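Local coordinates for protein L-Ala-D/L-Glu Epimerase (Escherichia coli, PDB 1JPD) that is an epimerase of the enolase superfamily, built from an N-terminal capping domain and a barrel domain of the TIM type, at residues A87-N92 / K250-G255; T175-A180 / V201-Q206; I225-S230 / G242-V247; E229-R234 / L261-E266. One frame throughout, in Å; residues are numbered along the deposited sequence.

All four contacts build on the barrel domain, a modified TIM barrel whose active sites, in this superfamily, lie at the C-terminal ends of the strands beneath the capping domain. Contacts 2 and 3 lie about 11 Å apart between centres and share a sheet, since strands 203-205 and 225-227 are neighbours. Contact 4 takes over Glu-229 and Ser-230 from contact 3 and follows the loop outward to helix 257-269. Contact 1 joins the two domains; its centre is about 24 Å from that of contact 2, yet a salt bridge of 3.0 Å between Lys-253 NZ and Asp-228 OD1 ties it to contact 3. Ala-87 and Thr-254 also pack against the loop of contact 4.

Contact 1: A87-N92 / K250-G255; sequences AGAARN and KLDKTG
The interface between the capping domain and the barrel is represented here by Arg-91 and Asn-92, on the first turn of helix 89-104, meeting the short helix 251-254 and the glycine that ends it. Arg-91 offers the edge of its guanidinium to two successive carbonyls: NE bonds to Gly-255 O at 3.0 Å, and NH2 to Thr-254 O at 2.9 Å. A bend at chi3 (77°) swings NE round to the first of these, and both acceptors lie near the guanidinium plane. In the enolase superfamily the N-terminal domain closes over the strand ends of a TIM-type barrel, and helix 251-254 directly follows one such strand, 246-249. With no side chain and a positive phi, Gly-255 fits closely against Gly-88, the N-cap residue of the facing helix; Gly-255 CA makes a CA-H...O contact of 3.4 Å with Gly-88 O. Further along, Asn-92 ND2 donates to Asp-252 OD1 at 3.0 Å, approaching from above the carboxylate, whose plane stands 87° from that of the amide. The same OD1 also accepts from the backbone N of Thr-49. Asn-92 OD1 rests 3.2 Å from Leu-251 CB.

Contact 2: T175-A180 / V201-Q206; sequences TLIVDA and VAMLEQ
Thr-175 opens the strand with a light apolar touch, its CG2 beside the methyl of Ala-202. The two segments belong to a beta-alpha-beta unit of the barrel: strand 175-179 leads through helix 189-198 to the parallel neighbour 203-205, and the strand directions differ by only 19°. At Leu-176 the carbonyl O accepts from Ala-202 N at 2.9 Å, tying in the chain just ahead of the second strand, while Val-201 CG1 packs against the same oxygen. Ile-177 sends its side chain to the face that also carries Met-203. The methionine chain, bent at chi2 and chi3, brings CE back to within 4.1 Å of Ile-177 CB. Val-178 points to the opposite face, and both of its backbone polar atoms bond to the same neighbouring strand: N donates to Met-203 O, and O accepts from Glu-205 N, the two bonds bracketing Leu-204, as in regular parallel pairing. On that face Val-178 CG1, anti to the backbone N (chi1 163°), reaches Leu-204 CD1 at 3.6 Å. Met-164 of helix 160-170 covers Val-178, and Cys-193 and Leu-196 of helix 189-198 cover Leu-204, so this is the outward, helix-facing side. Asp-179 shares the inner side with Glu-205. Their carboxylate planes lie 30° apart, with OD2 of Asp-179 3.9 Å from OE1 of Glu-205. Each has an outside partner: Asn-181 N bonds to Asp-179 OD1, and Asn-248 ND2 to Glu-205 OE2. The ladder ends where Ala-180 N donates to Glu-205 O at 3.2 Å.

Contact 3: I225-S230 / G242-V247; sequences ICADES and GRYEMV
Tyr-244 carries CG anti to its carbonyl carbon (chi1 -58°), beside Ala-227 CB, and chi2 of 87° turns the ring face to that methyl, while the bend of Glu-245 at chi2 curls CD back toward the start of the facing strand at Ile-225. The setting is a beta-alpha-beta unit of the TIM-type barrel, in which strand 225-227 and strand 246-249 run parallel and helix 237-240 lies on the connection. Ala-227 CB sits over the tyrosine face in a CH-pi contact, 3.6 Å from the ring centroid and 15° off the normal. Ile-225 O meets the same ring at its edge, and Ile-225 CG2 packs against CD2. Beyond the ring, the hydroxyl of Tyr-244 is hydrogen-bonded to Asp-213 OD1. Ile-225 is gripped at both polar backbone atoms. Its N donates to Glu-245 OE2 at 2.8 Å, an oxygen also bonded to His-221 ND1, so a side chain here takes the part of a strand carbonyl. Its O accepts from Glu-245 N at 2.9 Å and, weakly, from Met-246 N. Regular parallel pairing follows, with Ala-227 N donating to Met-246 O at 2.7 Å. On the other face of the sheet from Ala-227, Cys-226 and Met-246 lie side by side, both also touching Met-203 of strand 203-205, the other neighbour of strand 225-227; Cys-226 SG approaches Met-246 CG at 3.4 Å.

Contact 4: E229-R234 / L261-E266; sequences ESCHTR and LALATE
Ala-262 O accepts the helical bond from Glu-266 N at 2.9 Å, and against this same oxygen lies Arg-234 CD, 3.5 Å away. The aliphatic part of the arginine runs over one turn of helix 257-269: CG rests 3.7 Å from Leu-263 CA, and CD is equally close to Glu-266 CB. A bend at chi3 (-68°) redirects NE, and the guanidinium ends with one face on the methyl of Ala-262, whose CB stands 3.5 Å above the plane, offset toward the rim. The charge is met from outside the two segments, by a salt bridge from NE to Glu-259 OE2 one turn earlier on the helix. Glu-266, by contrast, keeps its carboxylate apart, with OE1 6.1 Å from Arg-234 NH1; a water links the two atoms, its bond to the glutamate being weak. Glu-266 OE2 is bonded to Gln-270 NE2.

Deeper in, Leu-263 carries the apolar side of the contact. CG stands anti to the backbone N (chi1 174°), on the side of the loop; from there the CD2 methyl lies 3.8 Å from His-232 O and 4.2 Å from Cys-231 SG, while CD1 lies against the backbone of Thr-233 and Arg-234. Asn-236 OD1, accepting from both His-232 N and Thr-233 N, helps set the course of the loop. The arrangement belongs to the TIM-type barrel: the loop leaving strand 225-227 crosses to helix 257-269, which comes after the neighbouring strand 246-249 and the short helix 251-254.

Contact 1: A87-N92 / K250-G255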
loop_
_atom_site.group_PDB
_atom_site.type_symbol
_atom_site.label_atom_id
_atom_site.label_comp_id
_atom_site.label_asym_id
_atom_site.label_seq_id
_atom_site.Cartn_x
_atom_site.Cartn_y
_atom_site.Cartn_z
ATOM N N ALA A 87 13.671 -4.116 7.010
ATOM C CA ALA A 87 12.368 -3.662 6.547
ATOM C C ALA A 87 11.482 -4.890 6.349
ATOM O O ALA A 87 11.925 -5.892 5.794
ATOM C CB ALA A 87 12.512 -2.901 5.245
ATOM N N GLY A 88 10.238 -4.808 6.813
ATOM C CA GLY A 88 9.314 -5.925 6.689
ATOM C C GLY A 88 8.127 -5.723 7.614
ATOM O O GLY A 88 8.069 -4.725 8.331
ATOM N N ALA A 89 7.185 -6.661 7.620
ATOM C CA ALA A 89 5.997 -6.532 8.469
ATOM C C ALA A 89 6.293 -6.335 9.955
ATOM O O ALA A 89 5.621 -5.549 10.625
ATOM C CB ALA A 89 5.086 -7.740 8.286
ATOM N N ALA A 90 7.281 -7.060 10.474
ATOM C CA ALA A 90 7.629 -6.951 11.885
ATOM C C ALA A 90 8.000 -5.520 12.237
ATOM O O ALA A 90 7.392 -4.911 13.123
ATOM C CB ALA A 90 8.785 -7.899 12.235
ATOM N N ARG A 91 8.986 -4.966 11.545
ATOM C CA ARG A 91 9.380 -3.605 11.855
ATOM C C ARG A 91 8.219 -2.635 11.661
ATOM O O ARG A 91 8.115 -1.641 12.377
ATOM C CB ARG A 91 10.573 -3.158 11.009
ATOM C CG ARG A 91 11.203 -1.868 11.525
ATOM C CD ARG A 91 12.485 -1.513 10.797
ATOM N NE ARG A 91 12.248 -0.930 9.477
ATOM C CZ ARG A 91 13.214 -0.583 8.633
ATOM N NH1 ARG A 91 14.486 -0.764 8.971
ATOM N NH2 ARG A 91 12.909 -0.049 7.456
ATOM N N ASN A 92 7.339 -2.929 10.708
ATOM C CA ASN A 92 6.200 -2.057 10.448
ATOM C C ASN A 92 5.289 -1.944 11.667
ATOM O O ASN A 92 4.890 -0.837 12.049
ATOM C CB ASN A 92 5.404 -2.555 9.241
ATOM C CG ASN A 92 4.291 -1.600 8.846
ATOM O OD1 ASN A 92 4.445 -0.374 8.940
ATOM N ND2 ASN A 92 3.169 -2.152 8.387
ATOM N N LYS A 250 4.310 1.010 0.369
ATOM C CA LYS A 250 3.478 0.245 1.301
ATOM C C LYS A 250 4.273 0.067 2.578
ATOM O O LYS A 250 5.431 -0.369 2.540
ATOM C CB LYS A 250 3.122 -1.122 0.734
ATOM C CG LYS A 250 2.147 -1.065 -0.405
ATOM C CD LYS A 250 1.732 -2.454 -0.836
ATOM C CE LYS A 250 0.808 -2.371 -2.021
ATOM N NZ LYS A 250 0.310 -3.703 -2.430
ATOM N N LEU A 251 3.656 0.402 3.707
ATOM C CA LEU A 251 4.340 0.301 4.995
ATOM C C LEU A 251 4.884 -1.088 5.329
ATOM O O LEU A 251 5.934 -1.199 5.957
ATOM C CB LEU A 251 3.427 0.790 6.122
ATOM C CG LEU A 251 2.904 2.219 5.971
ATOM C CD1 LEU A 251 2.353 2.672 7.314
ATOM C CD2 LEU A 251 4.009 3.148 5.506
ATOM N N ASP A 252 4.186 -2.143 4.915
ATOM C CA ASP A 252 4.661 -3.498 5.175
ATOM C C ASP A 252 5.959 -3.784 4.410
ATOM O O ASP A 252 6.767 -4.604 4.843
ATOM C CB ASP A 252 3.603 -4.541 4.782
ATOM C CG ASP A 252 2.390 -4.531 5.703
ATOM O OD1 ASP A 252 2.565 -4.699 6.929
ATOM O OD2 ASP A 252 1.256 -4.365 5.199
ATOM N N LYS A 253 6.159 -3.116 3.275
ATOM C CA LYS A 253 7.373 -3.319 2.488
ATOM C C LYS A 253 8.500 -2.383 2.950
ATOM O O LYS A 253 9.665 -2.775 2.953
ATOM C CB LYS A 253 7.100 -3.100 0.990
ATOM C CG LYS A 253 6.110 -4.077 0.357
ATOM C CD LYS A 253 5.951 -3.825 -1.151
ATOM C CE LYS A 253 5.398 -2.421 -1.424
ATOM N NZ LYS A 253 5.303 -2.091 -2.889
ATOM N N THR A 254 8.160 -1.152 3.330
ATOM C CA THR A 254 9.172 -0.193 3.793
ATOM C C THR A 254 9.540 -0.496 5.239
ATOM O O THR A 254 10.555 -0.026 5.746
ATOM C CB THR A 254 8.666 1.271 3.774
ATOM O OG1 THR A 254 7.533 1.390 4.647
ATOM C CG2 THR A 254 8.286 1.708 2.367
ATOM N N GLY A 255 8.688 -1.264 5.906
ATOM C CA GLY A 255 8.941 -1.608 7.288
ATOM C C GLY A 255 8.622 -0.480 8.252
ATOM O O GLY A 255 9.378 -0.237 9.191
#

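Contact 2: T175-A180 / V201-Q206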
loop_
_atom_site.group_PDB
_atom_site.type_symbol
_atom_site.label_atom_id
_atom_site.label_comp_id
_atom_site.label_asym_id
_atom_site.label_seq_id
_atom_site.Cartn_x
_atom_site.Cartn_y
_atom_site.Cartn_z
ATOM N N THR A 175 -10.775 8.051 -14.271
ATOM C CA THR A 175 -9.314 8.013 -14.296
ATOM C C THR A 175 -9.004 6.522 -14.135
ATOM O O THR A 175 -9.466 5.891 -13.180
ATOM C CB THR A 175 -8.689 8.762 -13.107
ATOM O OG1 THR A 175 -9.063 10.145 -13.152
ATOM C CG2 THR A 175 -7.168 8.644 -13.151
ATOM N N LEU A 176 -8.238 5.952 -15.059
ATOM C CA LEU A 176 -7.923 4.527 -15.002
ATOM C C LEU A 176 -6.451 4.196 -14.777
ATOM O O LEU A 176 -5.573 4.806 -15.386
ATOM C CB LEU A 176 -8.357 3.840 -16.305
ATOM C CG LEU A 176 -9.774 4.018 -16.835
ATOM C CD1 LEU A 176 -9.883 3.358 -18.197
ATOM C CD2 LEU A 176 -10.768 3.405 -15.867
ATOM N N ILE A 177 -6.189 3.232 -13.893
ATOM C CA ILE A 177 -4.830 2.752 -13.662
ATOM C C ILE A 177 -4.929 1.234 -13.800
ATOM O O ILE A 177 -5.957 0.647 -13.470
ATOM C CB ILE A 177 -4.267 3.167 -12.284
ATOM C CG1 ILE A 177 -5.124 2.620 -11.147
ATOM C CG2 ILE A 177 -4.193 4.691 -12.200
ATOM C CD1 ILE A 177 -4.573 2.993 -9.774
ATOM N N VAL A 178 -3.887 0.608 -14.334
ATOM C CA VAL A 178 -3.889 -0.836 -14.554
ATOM C C VAL A 178 -2.860 -1.585 -13.723
ATOM O O VAL A 178 -1.681 -1.227 -13.706
ATOM C CB VAL A 178 -3.627 -1.170 -16.046
ATOM C CG1 VAL A 178 -3.209 -2.629 -16.197
ATOM C CG2 VAL A 178 -4.871 -0.899 -16.868
ATOM N N ASP A 179 -3.317 -2.630 -13.036
ATOM C CA ASP A 179 -2.433 -3.463 -12.235
ATOM C C ASP A 179 -2.298 -4.785 -12.979
ATOM O O ASP A 179 -3.175 -5.642 -12.898
ATOM C CB ASP A 179 -3.021 -3.706 -10.841
ATOM C CG ASP A 179 -2.018 -4.351 -9.883
ATOM O OD1 ASP A 179 -0.879 -4.628 -10.316
ATOM O OD2 ASP A 179 -2.359 -4.576 -8.697
ATOM N N ALA A 180 -1.214 -4.939 -13.729
ATOM C CA ALA A 180 -0.991 -6.169 -14.479
ATOM C C ALA A 180 -0.431 -7.240 -13.547
ATOM O O ALA A 180 -0.243 -8.396 -13.937
ATOM C CB ALA A 180 -0.040 -5.912 -15.648
ATOM N N VAL A 201 -4.952 5.777 -20.260
ATOM C CA VAL A 201 -4.647 5.138 -18.985
ATOM C C VAL A 201 -3.572 5.972 -18.291
ATOM O O VAL A 201 -2.495 6.189 -18.840
ATOM C CB VAL A 201 -4.133 3.693 -19.181
ATOM C CG1 VAL A 201 -3.694 3.111 -17.843
ATOM C CG2 VAL A 201 -5.228 2.833 -19.800
ATOM N N ALA A 202 -3.873 6.438 -17.086
ATOM C CA ALA A 202 -2.943 7.269 -16.332
ATOM C C ALA A 202 -1.670 6.560 -15.887
ATOM O O ALA A 202 -0.602 7.179 -15.833
ATOM C CB ALA A 202 -3.648 7.859 -15.116
ATOM N N MET A 203 -1.769 5.271 -15.569
ATOM C CA MET A 203 -0.600 4.539 -15.103
ATOM C C MET A 203 -0.733 3.018 -15.196
ATOM O O MET A 203 -1.822 2.473 -15.056
ATOM C CB MET A 203 -0.304 4.968 -13.661
ATOM C CG MET A 203 0.802 4.207 -12.962
ATOM S SD MET A 203 0.217 2.635 -12.268
ATOM C CE MET A 203 -0.489 3.198 -10.681
ATOM N N LEU A 204 0.389 2.353 -15.457
ATOM C CA LEU A 204 0.458 0.896 -15.553
ATOM C C LEU A 204 1.340 0.407 -14.401
ATOM O O LEU A 204 2.483 0.849 -14.248
ATOM C CB LEU A 204 1.079 0.477 -16.884
ATOM C CG LEU A 204 1.453 -1.005 -16.997
ATOM C CD1 LEU A 204 0.195 -1.884 -16.916
ATOM C CD2 LEU A 204 2.189 -1.228 -18.309
ATOM N N GLU A 205 0.824 -0.524 -13.606
ATOM C CA GLU A 205 1.555 -1.021 -12.439
ATOM C C GLU A 205 2.182 -2.414 -12.554
ATOM O O GLU A 205 1.510 -3.385 -12.899
ATOM C CB GLU A 205 0.614 -0.957 -11.229
ATOM C CG GLU A 205 1.179 -1.440 -9.923
ATOM C CD GLU A 205 0.280 -1.083 -8.743
ATOM O OE1 GLU A 205 -0.955 -0.981 -8.934
ATOM O OE2 GLU A 205 0.809 -0.913 -7.622
ATOM N N GLN A 206 3.479 -2.483 -12.270
ATOM C CA GLN A 206 4.257 -3.729 -12.275
ATOM C C GLN A 206 3.820 -4.793 -13.277
ATOM O O GLN A 206 3.356 -5.862 -12.892
ATOM C CB GLN A 206 4.239 -4.343 -10.870
ATOM C CG GLN A 206 5.164 -5.541 -10.656
ATOM C CD GLN A 206 6.576 -5.143 -10.248
ATOM O OE1 GLN A 206 6.778 -4.158 -9.529
ATOM N NE2 GLN A 206 7.560 -5.922 -10.686
#

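Contact 3: I225-S230 / G242-V247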
loop_
_atom_site.group_PDB
_atom_site.type_symbol
_atom_site.label_atom_id
_atom_site.label_comp_id
_atom_site.label_asym_id
_atom_site.label_seq_id
_atom_site.Cartn_x
_atom_site.Cartn_y
_atom_site.Cartn_z
ATOM N N ILE A 225 4.905 4.054 -15.628
ATOM C CA ILE A 225 4.865 2.650 -15.236
ATOM C C ILE A 225 5.329 2.579 -13.782
ATOM O O ILE A 225 6.426 3.030 -13.449
ATOM C CB ILE A 225 5.750 1.783 -16.176
ATOM C CG1 ILE A 225 5.195 1.857 -17.605
ATOM C CG2 ILE A 225 5.764 0.332 -15.701
ATOM C CD1 ILE A 225 5.815 0.875 -18.587
ATOM N N CYS A 226 4.483 2.023 -12.917
ATOM C CA CYS A 226 4.773 1.952 -11.476
ATOM C C CYS A 226 5.349 0.656 -10.920
ATOM O O CYS A 226 4.936 -0.442 -11.293
ATOM C CB CYS A 226 3.508 2.291 -10.674
ATOM S SG CYS A 226 3.795 2.607 -8.916
ATOM N N ALA A 227 6.295 0.804 -10.000
ATOM C CA ALA A 227 6.926 -0.337 -9.352
ATOM C C ALA A 227 6.135 -0.672 -8.096
ATOM O O ALA A 227 5.776 0.222 -7.321
ATOM C CB ALA A 227 8.369 -0.005 -8.983
ATOM N N ASP A 228 5.854 -1.961 -7.911
ATOM C CA ASP A 228 5.121 -2.434 -6.742
ATOM C C ASP A 228 5.990 -3.465 -6.029
ATOM O O ASP A 228 6.656 -3.146 -5.047
ATOM C CB ASP A 228 3.796 -3.070 -7.163
ATOM C CG ASP A 228 2.903 -3.407 -5.975
ATOM O OD1 ASP A 228 3.306 -3.133 -4.820
ATOM O OD2 ASP A 228 1.794 -3.943 -6.207
ATOM N N GLU A 229 5.989 -4.699 -6.525
ATOM C CA GLU A 229 6.807 -5.733 -5.910
ATOM C C GLU A 229 8.283 -5.365 -6.026
ATOM O O GLU A 229 9.079 -5.751 -5.186
ATOM C CB GLU A 229 6.552 -7.108 -6.554
ATOM C CG GLU A 229 5.236 -7.774 -6.128
ATOM C CD GLU A 229 4.013 -7.211 -6.855
ATOM O OE1 GLU A 229 4.094 -6.085 -7.405
ATOM O OE2 GLU A 229 2.960 -7.889 -6.867
ATOM N N SER A 230 8.645 -4.599 -7.051
ATOM C CA SER A 230 10.041 -4.208 -7.246
ATOM C C SER A 230 10.504 -3.087 -6.331
ATOM O O SER A 230 11.691 -2.787 -6.283
ATOM C CB SER A 230 10.287 -3.785 -8.692
ATOM O OG SER A 230 10.018 -4.848 -9.587
ATOM N N GLY A 242 15.166 4.232 -14.386
ATOM C CA GLY A 242 15.286 3.818 -15.773
ATOM C C GLY A 242 14.354 2.683 -16.146
ATOM O O GLY A 242 14.312 2.247 -17.301
ATOM N N ARG A 243 13.614 2.181 -15.163
ATOM C CA ARG A 243 12.664 1.100 -15.407
ATOM C C ARG A 243 11.252 1.509 -15.011
ATOM O O ARG A 243 10.282 1.016 -15.584
ATOM C CB ARG A 243 13.073 -0.171 -14.653
ATOM C CG ARG A 243 14.366 -0.761 -15.165
ATOM C CD ARG A 243 14.674 -2.127 -14.588
ATOM N NE ARG A 243 15.979 -2.585 -15.058
ATOM C CZ ARG A 243 16.532 -3.753 -14.752
ATOM N NH1 ARG A 243 15.902 -4.616 -13.965
ATOM N NH2 ARG A 243 17.729 -4.054 -15.234
ATOM N N TYR A 244 11.146 2.429 -14.054
ATOM C CA TYR A 244 9.852 2.896 -13.579
ATOM C C TYR A 244 9.777 4.418 -13.368
ATOM O O TYR A 244 10.763 5.067 -13.011
ATOM C CB TYR A 244 9.496 2.196 -12.257
ATOM C CG TYR A 244 9.449 0.682 -12.317
ATOM C CD1 TYR A 244 10.596 -0.088 -12.129
ATOM C CD2 TYR A 244 8.255 0.022 -12.567
ATOM C CE1 TYR A 244 10.550 -1.483 -12.187
ATOM C CE2 TYR A 244 8.199 -1.368 -12.628
ATOM C CZ TYR A 244 9.345 -2.116 -12.438
ATOM O OH TYR A 244 9.271 -3.490 -12.504
ATOM N N GLU A 245 8.592 4.981 -13.577
ATOM C CA GLU A 245 8.391 6.404 -13.380
ATOM C C GLU A 245 7.808 6.642 -11.996
ATOM O O GLU A 245 7.999 7.707 -11.408
ATOM C CB GLU A 245 7.433 6.967 -14.433
ATOM C CG GLU A 245 8.068 7.201 -15.786
ATOM C CD GLU A 245 8.253 5.931 -16.592
ATOM O OE1 GLU A 245 9.220 5.879 -17.382
ATOM O OE2 GLU A 245 7.429 4.997 -16.453
ATOM N N MET A 246 7.115 5.632 -11.473
ATOM C CA MET A 246 6.457 5.721 -10.164
ATOM C C MET A 246 6.755 4.522 -9.254
ATOM O O MET A 246 7.044 3.425 -9.734
ATOM C CB MET A 246 4.941 5.828 -10.385
ATOM C CG MET A 246 4.094 6.020 -9.139
ATOM S SD MET A 246 2.334 6.012 -9.590
ATOM C CE MET A 246 2.245 7.552 -10.550
ATOM N N VAL A 247 6.685 4.740 -7.943
ATOM C CA VAL A 247 6.908 3.669 -6.978
ATOM C C VAL A 247 5.675 3.565 -6.094
ATOM O O VAL A 247 5.103 4.580 -5.707
ATOM C CB VAL A 247 8.141 3.938 -6.075
ATOM C CG1 VAL A 247 9.397 4.038 -6.918
ATOM C CG2 VAL A 247 7.939 5.212 -5.274
#

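Contact 4: E229-R234 / L261-E266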
loop_
_atom_site.group_PDB
_atom_site.type_symbol
_atom_site.label_atom_id
_atom_site.label_comp_id
_atom_site.label_asym_id
_atom_site.label_seq_id
_atom_site.Cartn_x
_atom_site.Cartn_y
_atom_site.Cartn_z
ATOM N N GLU A 229 5.989 -4.699 -6.525
ATOM C CA GLU A 229 6.807 -5.733 -5.910
ATOM C C GLU A 229 8.283 -5.365 -6.026
ATOM O O GLU A 229 9.079 -5.751 -5.186
ATOM C CB GLU A 229 6.552 -7.108 -6.554
ATOM C CG GLU A 229 5.236 -7.774 -6.128
ATOM C CD GLU A 229 4.013 -7.211 -6.855
ATOM O OE1 GLU A 229 4.094 -6.085 -7.405
ATOM O OE2 GLU A 229 2.960 -7.889 -6.867
ATOM N N SER A 230 8.645 -4.599 -7.051
ATOM C CA SER A 230 10.041 -4.208 -7.246
ATOM C C SER A 230 10.504 -3.087 -6.331
ATOM O O SER A 230 11.691 -2.787 -6.283
ATOM C CB SER A 230 10.287 -3.785 -8.692
ATOM O OG SER A 230 10.018 -4.848 -9.587
ATOM N N CYS A 231 9.579 -2.472 -5.604
ATOM C CA CYS A 231 9.937 -1.387 -4.701
ATOM C C CYS A 231 9.654 -1.650 -3.220
ATOM O O CYS A 231 8.493 -1.759 -2.830
ATOM C CB CYS A 231 9.194 -0.121 -5.097
ATOM S SG CYS A 231 9.362 1.180 -3.866
ATOM N N HIS A 232 10.703 -1.726 -2.398
ATOM C CA HIS A 232 10.528 -1.948 -0.957
ATOM C C HIS A 232 10.957 -0.733 -0.147
ATOM O O HIS A 232 10.167 -0.153 0.604
ATOM C CB HIS A 232 11.370 -3.116 -0.440
ATOM C CG HIS A 232 11.133 -4.412 -1.140
ATOM N ND1 HIS A 232 11.405 -5.626 -0.547
ATOM C CD2 HIS A 232 10.720 -4.690 -2.398
ATOM C CE1 HIS A 232 11.174 -6.597 -1.412
ATOM N NE2 HIS A 232 10.758 -6.056 -2.543
ATOM N N THR A 233 12.232 -0.383 -0.284
ATOM C CA THR A 233 12.809 0.738 0.448
ATOM C C THR A 233 13.666 1.608 -0.469
ATOM O O THR A 233 13.772 1.335 -1.661
ATOM C CB THR A 233 13.701 0.226 1.604
ATOM O OG1 THR A 233 14.882 -0.380 1.062
ATOM C CG2 THR A 233 12.959 -0.817 2.431
ATOM N N ARG A 234 14.286 2.643 0.092
ATOM C CA ARG A 234 15.146 3.538 -0.686
ATOM C C ARG A 234 16.262 2.763 -1.377
ATOM O O ARG A 234 16.772 3.177 -2.415
ATOM C CB ARG A 234 15.753 4.606 0.223
ATOM C CG ARG A 234 14.748 5.649 0.684
ATOM C CD ARG A 234 15.310 6.483 1.795
ATOM N NE ARG A 234 15.472 5.694 3.012
ATOM C CZ ARG A 234 16.112 6.120 4.097
ATOM N NH1 ARG A 234 16.658 7.329 4.113
ATOM N NH2 ARG A 234 16.200 5.343 5.167
ATOM N N LEU A 261 8.226 7.521 4.841
ATOM C CA LEU A 261 8.428 8.965 4.727
ATOM C C LEU A 261 9.755 9.301 4.049
ATOM O O LEU A 261 9.808 10.132 3.139
ATOM C CB LEU A 261 8.376 9.628 6.113
ATOM C CG LEU A 261 6.988 9.713 6.771
ATOM C CD1 LEU A 261 7.108 10.089 8.234
ATOM C CD2 LEU A 261 6.135 10.720 6.018
ATOM N N ALA A 262 10.827 8.656 4.490
ATOM C CA ALA A 262 12.138 8.898 3.909
ATOM C C ALA A 262 12.169 8.438 2.454
ATOM O O ALA A 262 12.914 8.980 1.637
ATOM C CB ALA A 262 13.206 8.167 4.710
ATOM N N LEU A 263 11.358 7.431 2.136
ATOM C CA LEU A 263 11.301 6.908 0.782
ATOM C C LEU A 263 10.592 7.910 -0.105
ATOM O O LEU A 263 11.021 8.155 -1.227
ATOM C CB LEU A 263 10.572 5.557 0.750
ATOM C CG LEU A 263 10.281 4.916 -0.614
ATOM C CD1 LEU A 263 11.524 4.902 -1.473
ATOM C CD2 LEU A 263 9.763 3.506 -0.407
ATOM N N ALA A 264 9.512 8.495 0.404
ATOM C CA ALA A 264 8.744 9.488 -0.345
ATOM C C ALA A 264 9.654 10.655 -0.712
ATOM O O ALA A 264 9.755 11.038 -1.880
ATOM C CB ALA A 264 7.566 9.982 0.493
ATOM N N THR A 265 10.321 11.209 0.297
ATOM C CA THR A 265 11.239 12.324 0.103
ATOM C C THR A 265 12.330 11.939 -0.885
ATOM O O THR A 265 12.553 12.612 -1.889
ATOM C CB THR A 265 11.935 12.716 1.427
ATOM O OG1 THR A 265 10.949 13.074 2.399
ATOM C CG2 THR A 265 12.881 13.895 1.204
ATOM N N GLU A 266 13.009 10.843 -0.582
ATOM C CA GLU A 266 14.098 10.366 -1.413
ATOM C C GLU A 266 13.687 10.026 -2.840
ATOM O O GLU A 266 14.425 10.311 -3.785
ATOM C CB GLU A 266 14.742 9.148 -0.756
ATOM C CG GLU A 266 16.051 8.740 -1.381
ATOM C CD GLU A 266 16.961 9.922 -1.599
ATOM O OE1 GLU A 266 16.854 10.908 -0.833
ATOM O OE2 GLU A 266 17.790 9.863 -2.528
HETATM O O HOH W 1 17.448 9.268 1.604
#